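Cytosol aminopeptidase (Staphylococcus aureus subsp. aureus, PDB 3KZW) probably removes amino-terminal residues from peptides as a metal-dependent leucyl aminopeptidase of the cytosol aminopeptidase family. Local coordinates at residues A[481-489]-A[499-508]; A[152-162]-A[194-205]. One frame throughout, in Å; residues are numbered along the deposited sequence.

Both contacts are buried, and they meet along helix 188-208, their centres about 14 Å apart. Interaction 1 lies close to the centre of the chain, within the catalytic family region; the segment after strand 478-482 turns to pair 488-489 with 499-500 and packs on the start of helix 505-512, and backbone bonds, a bound sodium ion and hydrophobic side chains share the work. Interaction 2 sets helix 144-157, from the N-terminal family region, against helix 188-208 and adds side-chain bonds to backbone carbonyls to aromatic and aliphatic packing. Arg204 belongs to both neighbourhoods, its NE probably bonding the carbonyl O of Pro500, while Ile200 and Ala203 pack on Ile505.

Interaction 1. Residues A[481-489]-A[499-508]; sequences FDIAGPATT and GPTGFMIPTI. With NA (sodium ion), chain S.
Thr501 grips two successive carbonyls of the turn 485-488. Its hydroxyl, held between the backbone N and the carbonyl carbon (chi1 55°), donates from OG1 to a lone pair of Pro486 O at 2.6 Å, and its N donates to Ala487 O at 2.9 Å. Ala487 O also accepts a hydrogen bond from a water that in turn accepts from Gly502 N, adding a water-mediated link. Further along, Thr489 and Gly499 form the hydrogen-bonded antiparallel pair of a short hairpin, each N donating to the other's O. A sodium ion is bound by Gly485 O and, at 2.7 Å, by Thr488 OG1, with a water as a further ligand; the metal thus spans the turn. Beside these bonds, Pro486 CB sits over the centre of the Phe503 ring, 3.5 Å from its centroid, a CH-pi contact. Met504 CE lies over a face of Phe481 towards the rim, 3.6 Å from Phe481 CE1, and Ile483 CG2 packs on Met504 CG. Glu429 receives Met504 N and Thr507 OG1 at the start of helix 505-512, while Phe481 lies between this helix, helix 414-426 and strand 406-411.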
loop_
_atom_site.group_PDB
_atom_site.type_symbol
_atom_site.label_atom_id
_atom_site.label_comp_id
_atom_site.label_asym_id
_atom_site.label_seq_id
_atom_site.Cartn_x
_atom_site.Cartn_y
_atom_site.Cartn_z
ATOM N N PHE A 481 -2.891 27.190 17.503
ATOM C CA PHE A 481 -2.095 27.340 16.287
ATOM C C PHE A 481 -1.459 26.018 15.858
ATOM O O PHE A 481 -0.523 25.528 16.502
ATOM C CB PHE A 481 -1.001 28.393 16.480
ATOM C CG PHE A 481 -1.518 29.792 16.659
ATOM C CD1 PHE A 481 -2.007 30.511 15.573
ATOM C CD2 PHE A 481 -1.490 30.401 17.906
ATOM C CE1 PHE A 481 -2.477 31.812 15.733
ATOM C CE2 PHE A 481 -1.948 31.700 18.075
ATOM C CZ PHE A 481 -2.444 32.408 16.984
ATOM N N ASP A 482 -1.972 25.444 14.771
ATOM C CA ASP A 482 -1.391 24.235 14.192
ATOM C C ASP A 482 -0.328 24.638 13.176
ATOM O O ASP A 482 -0.642 25.059 12.061
ATOM C CB ASP A 482 -2.470 23.361 13.544
ATOM C CG ASP A 482 -2.040 21.901 13.392
ATOM O OD1 ASP A 482 -0.821 21.606 13.373
ATOM O OD2 ASP A 482 -2.934 21.034 13.286
ATOM N N ILE A 483 0.932 24.514 13.585
ATOM C CA ILE A 483 2.066 24.933 12.766
ATOM C C ILE A 483 2.865 23.736 12.240
ATOM O O ILE A 483 4.075 23.825 12.039
ATOM C CB ILE A 483 2.993 25.930 13.526
ATOM C CG1 ILE A 483 3.503 25.325 14.842
ATOM C CG2 ILE A 483 2.265 27.243 13.778
ATOM C CD1 ILE A 483 4.719 26.027 15.426
ATOM N N ALA A 484 2.176 22.623 12.003
ATOM C CA ALA A 484 2.811 21.409 11.491
ATOM C C ALA A 484 3.556 21.657 10.180
ATOM O O ALA A 484 4.619 21.079 9.936
ATOM C CB ALA A 484 1.782 20.302 11.324
ATOM N N GLY A 485 2.993 22.525 9.346
ATOM C CA GLY A 485 3.580 22.858 8.059
ATOM C C GLY A 485 4.687 23.896 8.123
ATOM O O GLY A 485 5.843 23.579 7.833
ATOM N N PRO A 486 4.344 25.145 8.491
ATOM C CA PRO A 486 5.280 26.268 8.366
ATOM C C PRO A 486 6.383 26.345 9.427
ATOM O O PRO A 486 7.269 27.192 9.311
ATOM C CB PRO A 486 4.361 27.491 8.461
ATOM C CG PRO A 486 3.238 27.040 9.306
ATOM C CD PRO A 486 3.028 25.587 8.988
ATOM N N ALA A 487 6.332 25.481 10.440
ATOM C CA ALA A 487 7.352 25.457 11.496
ATOM C C ALA A 487 8.716 25.045 10.955
ATOM O O ALA A 487 9.750 25.377 11.534
ATOM C CB ALA A 487 6.939 24.536 12.628
ATOM N N THR A 488 8.702 24.314 9.847
ATOM C CA THR A 488 9.921 23.882 9.178
ATOM C C THR A 488 9.815 24.121 7.678
ATOM O O THR A 488 8.716 24.118 7.115
ATOM C CB THR A 488 10.215 22.384 9.417
ATOM O OG1 THR A 488 9.052 21.612 9.093
ATOM C CG2 THR A 488 10.605 22.125 10.861
ATOM N N THR A 489 10.965 24.327 7.044
ATOM C CA THR A 489 11.046 24.491 5.599
ATOM C C THR A 489 12.123 23.567 5.028
ATOM O O THR A 489 13.146 23.326 5.671
ATOM C CB THR A 489 11.303 25.974 5.198
ATOM O OG1 THR A 489 11.272 26.103 3.772
ATOM C CG2 THR A 489 12.653 26.475 5.721
ATOM N N GLY A 499 15.241 23.883 7.629
ATOM C CA GLY A 499 15.003 23.522 9.018
ATOM C C GLY A 499 13.969 24.412 9.666
ATOM O O GLY A 499 13.102 24.948 8.975
ATOM N N PRO A 500 14.059 24.581 11.000
ATOM C CA PRO A 500 13.091 25.356 11.771
ATOM C C PRO A 500 13.057 26.816 11.334
ATOM O O PRO A 500 14.104 27.412 11.072
ATOM C CB PRO A 500 13.608 25.234 13.206
ATOM C CG PRO A 500 15.054 24.924 13.070
ATOM C CD PRO A 500 15.164 24.090 11.843
ATOM N N THR A 501 11.853 27.372 11.250
ATOM C CA THR A 501 11.649 28.729 10.757
ATOM C C THR A 501 11.464 29.736 11.886
ATOM O O THR A 501 11.660 30.935 11.685
ATOM C CB THR A 501 10.418 28.808 9.839
ATOM O OG1 THR A 501 9.276 28.304 10.537
ATOM C CG2 THR A 501 10.633 27.993 8.574
ATOM N N GLY A 502 11.089 29.245 13.066
ATOM C CA GLY A 502 10.726 30.103 14.193
ATOM C C GLY A 502 9.372 30.746 13.956
ATOM O O GLY A 502 9.102 31.849 14.431
ATOM N N PHE A 503 8.520 30.038 13.218
ATOM C CA PHE A 503 7.215 30.543 12.796
ATOM C C PHE A 503 6.347 30.985 13.970
ATOM O O PHE A 503 6.348 30.350 15.027
ATOM C CB PHE A 503 6.484 29.482 11.967
ATOM C CG PHE A 503 5.511 30.052 10.977
ATOM C CD1 PHE A 503 5.957 30.581 9.769
ATOM C CD2 PHE A 503 4.147 30.059 11.251
ATOM C CE1 PHE A 503 5.057 31.112 8.850
ATOM C CE2 PHE A 503 3.238 30.589 10.337
ATOM C CZ PHE A 503 3.694 31.114 9.134
ATOM N N MET A 504 5.616 32.082 13.760
ATOM C CA MET A 504 4.718 32.689 14.755
ATOM C C MET A 504 5.391 33.701 15.683
ATOM O O MET A 504 4.730 34.620 16.168
ATOM C CB MET A 504 3.947 31.640 15.579
ATOM C CG MET A 504 2.925 30.818 14.796
ATOM S SD MET A 504 1.748 31.778 13.830
ATOM C CE MET A 504 0.931 32.740 15.112
ATOM N N ILE A 505 6.689 33.531 15.936
ATOM C CA ILE A 505 7.434 34.443 16.816
ATOM C C ILE A 505 7.301 35.914 16.385
ATOM O O ILE A 505 6.962 36.754 17.219
ATOM C CB ILE A 505 8.925 34.028 16.998
ATOM C CG1 ILE A 505 9.018 32.630 17.621
ATOM C CG2 ILE A 505 9.676 35.050 17.859
ATOM C CD1 ILE A 505 10.408 32.021 17.597
ATOM N N PRO A 506 7.538 36.229 15.089
ATOM C CA PRO A 506 7.333 37.616 14.649
ATOM C C PRO A 506 5.906 38.126 14.881
ATOM O O PRO A 506 5.731 39.266 15.314
ATOM C CB PRO A 506 7.630 37.556 13.147
ATOM C CG PRO A 506 8.532 36.397 12.990
ATOM C CD PRO A 506 8.066 35.392 13.995
ATOM N N THR A 507 4.911 37.283 14.603
ATOM C CA THR A 507 3.503 37.648 14.749
ATOM C C THR A 507 3.113 37.931 16.203
ATOM O O THR A 507 2.523 38.972 16.499
ATOM C CB THR A 507 2.571 36.567 14.138
ATOM O OG1 THR A 507 2.816 36.468 12.730
ATOM C CG2 THR A 507 1.098 36.910 14.363
ATOM N N ILE A 508 3.454 37.010 17.102
ATOM C CA ILE A 508 3.069 37.123 18.510
ATOM C C ILE A 508 3.790 38.274 19.212
ATOM O O ILE A 508 3.178 39.004 19.994
ATOM C CB ILE A 508 3.263 35.781 19.277
ATOM C CG1 ILE A 508 2.483 34.645 18.598
ATOM C CG2 ILE A 508 2.861 35.915 20.753
ATOM C CD1 ILE A 508 0.966 34.861 18.496
HETATM NA NA NA S . 7.120 21.190 7.246
HETATM O O HOH W 1 10.020 26.738 13.876
HETATM O O HOH W 2 8.764 21.441 5.547
#

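Interaction 2. Residues A[152-162]-A[194-205]; sequences GIQSERATYEF and ISIGQSINLARD
Tyr160, Glu156 and Arg204 have the largest buried areas in the contact between helix 144-157, with the loop that follows it, and helix 188-208. Tyr160 swings its ring away from its own N (chi1 174°) and lays it along helix 188-208. Arg204 CD passes over one face towards the rim, 3.8 Å from the ring centroid, in a CH-pi contact, and Asn201 CG approaches Tyr160 CD1 to 3.4 Å with amide and ring planes 39° apart. At the far end Tyr160 OH donates to Asp205 OD1 at 2.7 Å, on the anti side of the carboxylate; Asn208 is a further partner of the hydroxyl. The same OD1 lies at the edge of the Phe162 ring.

Arg204 runs extended from CG to NE and turns its guanidinium edge to the first segment: NH1 donates in plane to a lone pair of Arg157 O at 2.8 Å, and also to Asn201 OD1. NE and NH2 are engaged by Pro500 O and Asn495 O. Asn201 in turn sends ND2 to Glu156 O at 2.9 Å, nearly straight but from above the carbonyl plane.

Glu156 fits as a knob among Ile194, Gly197, Gln198 and Asn201. Gly197, lacking a side chain, lies against Ile153 O and Glu156 CB, and the axes of 152-157 and 194-205 approach to 6.9 Å, crossing at -32°. Glu156 OE2 accepts a weak bond from Gln198 NE2 at 3.3 Å and a further one from Ala24 N, while Gln198 OE1 takes Arg322 NH2.

Asn201 and Arg204 therefore satisfy the successive carbonyls of Glu156 and Arg157. The positive charge of Arg204, buried and met by carbonyl and amide oxygens, is probably stabilised by their dipoles, making this end polar and directional beside the apolar packing of Ile153 on Ile196 and Ile200.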
loop_
_atom_site.group_PDB
_atom_site.type_symbol
_atom_site.label_atom_id
_atom_site.label_comp_id
_atom_site.label_asym_id
_atom_site.label_seq_id
_atom_site.Cartn_x
_atom_site.Cartn_y
_atom_site.Cartn_z
ATOM N N GLY A 152 17.502 44.777 11.231
ATOM C CA GLY A 152 17.910 44.145 12.485
ATOM C C GLY A 152 17.620 42.654 12.555
ATOM O O GLY A 152 18.484 41.870 12.955
ATOM N N ILE A 153 16.403 42.266 12.171
ATOM C CA ILE A 153 15.979 40.862 12.205
ATOM C C ILE A 153 16.819 40.003 11.261
ATOM O O ILE A 153 17.369 38.977 11.671
ATOM C CB ILE A 153 14.466 40.694 11.874
ATOM C CG1 ILE A 153 13.600 41.414 12.914
ATOM C CG2 ILE A 153 14.081 39.212 11.814
ATOM C CD1 ILE A 153 12.156 41.642 12.482
ATOM N N GLN A 154 16.930 40.442 10.009
ATOM C CA GLN A 154 17.626 39.679 8.975
ATOM C C GLN A 154 19.131 39.561 9.202
ATOM O O GLN A 154 19.760 38.627 8.708
ATOM C CB GLN A 154 17.342 40.250 7.580
ATOM C CG GLN A 154 15.880 40.187 7.139
ATOM C CD GLN A 154 15.331 38.775 7.085
ATOM O OE1 GLN A 154 15.059 38.160 8.115
ATOM N NE2 GLN A 154 15.145 38.261 5.875
ATOM N N SER A 155 19.704 40.497 9.956
ATOM C CA SER A 155 21.129 40.450 10.289
ATOM C C SER A 155 21.467 39.219 11.130
ATOM O O SER A 155 22.616 38.777 11.164
ATOM C CB SER A 155 21.569 41.732 11.005
ATOM O OG SER A 155 21.035 41.800 12.315
ATOM N N GLU A 156 20.455 38.670 11.799
ATOM C CA GLU A 156 20.613 37.466 12.610
ATOM C C GLU A 156 19.901 36.264 11.995
ATOM O O GLU A 156 20.465 35.170 11.936
ATOM C CB GLU A 156 20.101 37.704 14.036
ATOM C CG GLU A 156 20.912 38.712 14.845
ATOM C CD GLU A 156 22.268 38.178 15.294
ATOM O OE1 GLU A 156 22.465 36.941 15.307
ATOM O OE2 GLU A 156 23.142 39.003 15.643
ATOM N N ARG A 157 18.670 36.474 11.532
ATOM C CA ARG A 157 17.830 35.383 11.036
ATOM C C ARG A 157 18.315 34.794 9.709
ATOM O O ARG A 157 18.338 33.571 9.546
ATOM C CB ARG A 157 16.363 35.813 10.934
ATOM C CG ARG A 157 15.428 34.663 10.575
ATOM C CD ARG A 157 13.962 34.994 10.744
ATOM N NE ARG A 157 13.521 36.037 9.826
ATOM C CZ ARG A 157 12.271 36.172 9.386
ATOM N NH1 ARG A 157 11.324 35.314 9.763
ATOM N NH2 ARG A 157 11.969 37.169 8.558
ATOM N N ALA A 158 18.698 35.659 8.772
ATOM C CA ALA A 158 19.116 35.220 7.441
ATOM C C ALA A 158 20.495 34.562 7.443
ATOM O O ALA A 158 20.795 33.736 6.578
ATOM C CB ALA A 158 19.091 36.384 6.467
ATOM N N THR A 159 21.320 34.928 8.421
ATOM C CA THR A 159 22.705 34.461 8.495
ATOM C C THR A 159 22.881 33.278 9.449
ATOM O O THR A 159 24.007 32.872 9.743
ATOM C CB THR A 159 23.645 35.597 8.929
ATOM O OG1 THR A 159 23.252 36.071 10.222
ATOM C CG2 THR A 159 23.594 36.745 7.935
ATOM N N TYR A 160 21.766 32.731 9.923
ATOM C CA TYR A 160 21.776 31.630 10.881
ATOM C C TYR A 160 22.380 30.361 10.285
ATOM O O TYR A 160 22.147 30.035 9.120
ATOM C CB TYR A 160 20.353 31.360 11.386
ATOM C CG TYR A 160 20.212 30.153 12.288
ATOM C CD1 TYR A 160 20.537 30.229 13.640
ATOM C CD2 TYR A 160 19.743 28.938 11.790
ATOM C CE1 TYR A 160 20.407 29.124 14.474
ATOM C CE2 TYR A 160 19.611 27.826 12.615
ATOM C CZ TYR A 160 19.944 27.927 13.954
ATOM O OH TYR A 160 19.812 26.834 14.773
ATOM N N GLU A 161 23.174 29.664 11.094
ATOM C CA GLU A 161 23.668 28.336 10.742
ATOM C C GLU A 161 23.843 27.457 11.974
ATOM O O GLU A 161 24.220 27.941 13.045
ATOM C CB GLU A 161 24.960 28.408 9.911
ATOM C CG GLU A 161 26.098 29.213 10.531
ATOM C CD GLU A 161 27.311 29.343 9.610
ATOM O OE1 GLU A 161 27.679 28.350 8.935
ATOM O OE2 GLU A 161 27.903 30.444 9.573
ATOM N N PHE A 162 23.544 26.170 11.815
ATOM C CA PHE A 162 23.695 25.183 12.881
ATOM C C PHE A 162 24.793 24.185 12.498
ATOM O O PHE A 162 24.522 23.113 11.948
ATOM C CB PHE A 162 22.358 24.475 13.142
ATOM C CG PHE A 162 22.313 23.706 14.434
ATOM C CD1 PHE A 162 22.010 24.346 15.629
ATOM C CD2 PHE A 162 22.560 22.337 14.454
ATOM C CE1 PHE A 162 21.964 23.638 16.826
ATOM C CE2 PHE A 162 22.518 21.623 15.647
ATOM C CZ PHE A 162 22.219 22.274 16.835
ATOM N N ILE A 194 17.478 42.975 16.091
ATOM C CA ILE A 194 18.525 42.006 16.419
ATOM C C ILE A 194 18.086 41.059 17.536
ATOM O O ILE A 194 18.269 39.842 17.432
ATOM C CB ILE A 194 19.858 42.709 16.793
ATOM C CG1 ILE A 194 20.478 43.370 15.558
ATOM C CG2 ILE A 194 20.849 41.722 17.416
ATOM C CD1 ILE A 194 21.576 44.369 15.868
ATOM N N SER A 195 17.497 41.620 18.590
ATOM C CA SER A 195 17.048 40.833 19.738
ATOM C C SER A 195 15.889 39.902 19.382
ATOM O O SER A 195 15.771 38.812 19.947
ATOM C CB SER A 195 16.688 41.740 20.920
ATOM O OG SER A 195 15.666 42.653 20.571
ATOM N N ILE A 196 15.047 40.330 18.441
ATOM C CA ILE A 196 13.972 39.482 17.915
ATOM C C ILE A 196 14.565 38.343 17.080
ATOM O O ILE A 196 14.186 37.181 17.243
ATOM C CB ILE A 196 12.932 40.299 17.092
ATOM C CG1 ILE A 196 12.116 41.207 18.019
ATOM C CG2 ILE A 196 12.005 39.376 16.300
ATOM C CD1 ILE A 196 11.243 42.226 17.305
ATOM N N GLY A 197 15.505 38.692 16.203
ATOM C CA GLY A 197 16.199 37.724 15.358
ATOM C C GLY A 197 16.956 36.677 16.154
ATOM O O GLY A 197 16.946 35.494 15.802
ATOM N N GLN A 198 17.609 37.112 17.230
ATOM C CA GLN A 198 18.333 36.204 18.126
ATOM C C GLN A 198 17.393 35.306 18.929
ATOM O O GLN A 198 17.769 34.197 19.314
ATOM C CB GLN A 198 19.254 36.984 19.063
ATOM C CG GLN A 198 20.528 37.465 18.398
ATOM C CD GLN A 198 21.476 38.163 19.352
ATOM O OE1 GLN A 198 21.177 38.342 20.535
ATOM N NE2 GLN A 198 22.634 38.567 18.838
ATOM N N SER A 199 16.176 35.788 19.175
ATOM C CA SER A 199 15.143 34.993 19.834
ATOM C C SER A 199 14.634 33.889 18.914
ATOM O O SER A 199 14.345 32.779 19.369
ATOM C CB SER A 199 13.983 35.879 20.286
ATOM O OG SER A 199 14.425 36.849 21.216
ATOM N N ILE A 200 14.529 34.203 17.622
ATOM C CA ILE A 200 14.140 33.229 16.600
ATOM C C ILE A 200 15.211 32.149 16.469
ATOM O O ILE A 200 14.897 30.958 16.388
ATOM C CB ILE A 200 13.866 33.914 15.232
ATOM C CG1 ILE A 200 12.622 34.810 15.330
ATOM C CG2 ILE A 200 13.689 32.875 14.124
ATOM C CD1 ILE A 200 12.453 35.787 14.185
ATOM N N ASN A 201 16.472 32.574 16.477
ATOM C CA ASN A 201 17.607 31.659 16.393
ATOM C C ASN A 201 17.755 30.771 17.623
ATOM O O ASN A 201 18.237 29.643 17.520
ATOM C CB ASN A 201 18.903 32.429 16.122
ATOM C CG ASN A 201 18.952 33.020 14.720
ATOM O OD1 ASN A 201 18.077 32.767 13.890
ATOM N ND2 ASN A 201 19.984 33.809 14.450
ATOM N N LEU A 202 17.341 31.284 18.780
ATOM C CA LEU A 202 17.343 30.504 20.014
ATOM C C LEU A 202 16.361 29.342 19.898
ATOM O O LEU A 202 16.671 28.220 20.301
ATOM C CB LEU A 202 16.997 31.381 21.225
ATOM C CG LEU A 202 16.890 30.686 22.592
ATOM C CD1 LEU A 202 18.252 30.220 23.100
ATOM C CD2 LEU A 202 16.223 31.592 23.611
ATOM N N ALA A 203 15.183 29.630 19.346
ATOM C CA ALA A 203 14.160 28.620 19.092
ATOM C C ALA A 203 14.660 27.594 18.074
ATOM O O ALA A 203 14.459 26.387 18.247
ATOM C CB ALA A 203 12.879 29.279 18.611
ATOM N N ARG A 204 15.319 28.090 17.027
ATOM C CA ARG A 204 15.911 27.249 15.989
ATOM C C ARG A 204 16.957 26.292 16.546
ATOM O O ARG A 204 17.017 25.134 16.134
ATOM C CB ARG A 204 16.551 28.113 14.902
ATOM C CG ARG A 204 15.586 28.700 13.899
ATOM C CD ARG A 204 16.307 29.693 13.018
ATOM N NE ARG A 204 15.583 29.966 11.782
ATOM C CZ ARG A 204 15.950 30.867 10.879
ATOM N NH1 ARG A 204 17.035 31.606 11.062
ATOM N NH2 ARG A 204 15.221 31.037 9.788
ATOM N N ASP A 205 17.779 26.783 17.473
ATOM C CA ASP A 205 18.822 25.975 18.106
ATOM C C ASP A 205 18.244 24.779 18.858
ATOM O O ASP A 205 18.753 23.662 18.741
ATOM C CB ASP A 205 19.686 26.830 19.038
ATOM C CG ASP A 205 20.774 27.598 18.298
ATOM O OD1 ASP A 205 21.011 27.327 17.098
ATOM O OD2 ASP A 205 21.406 28.476 18.926
#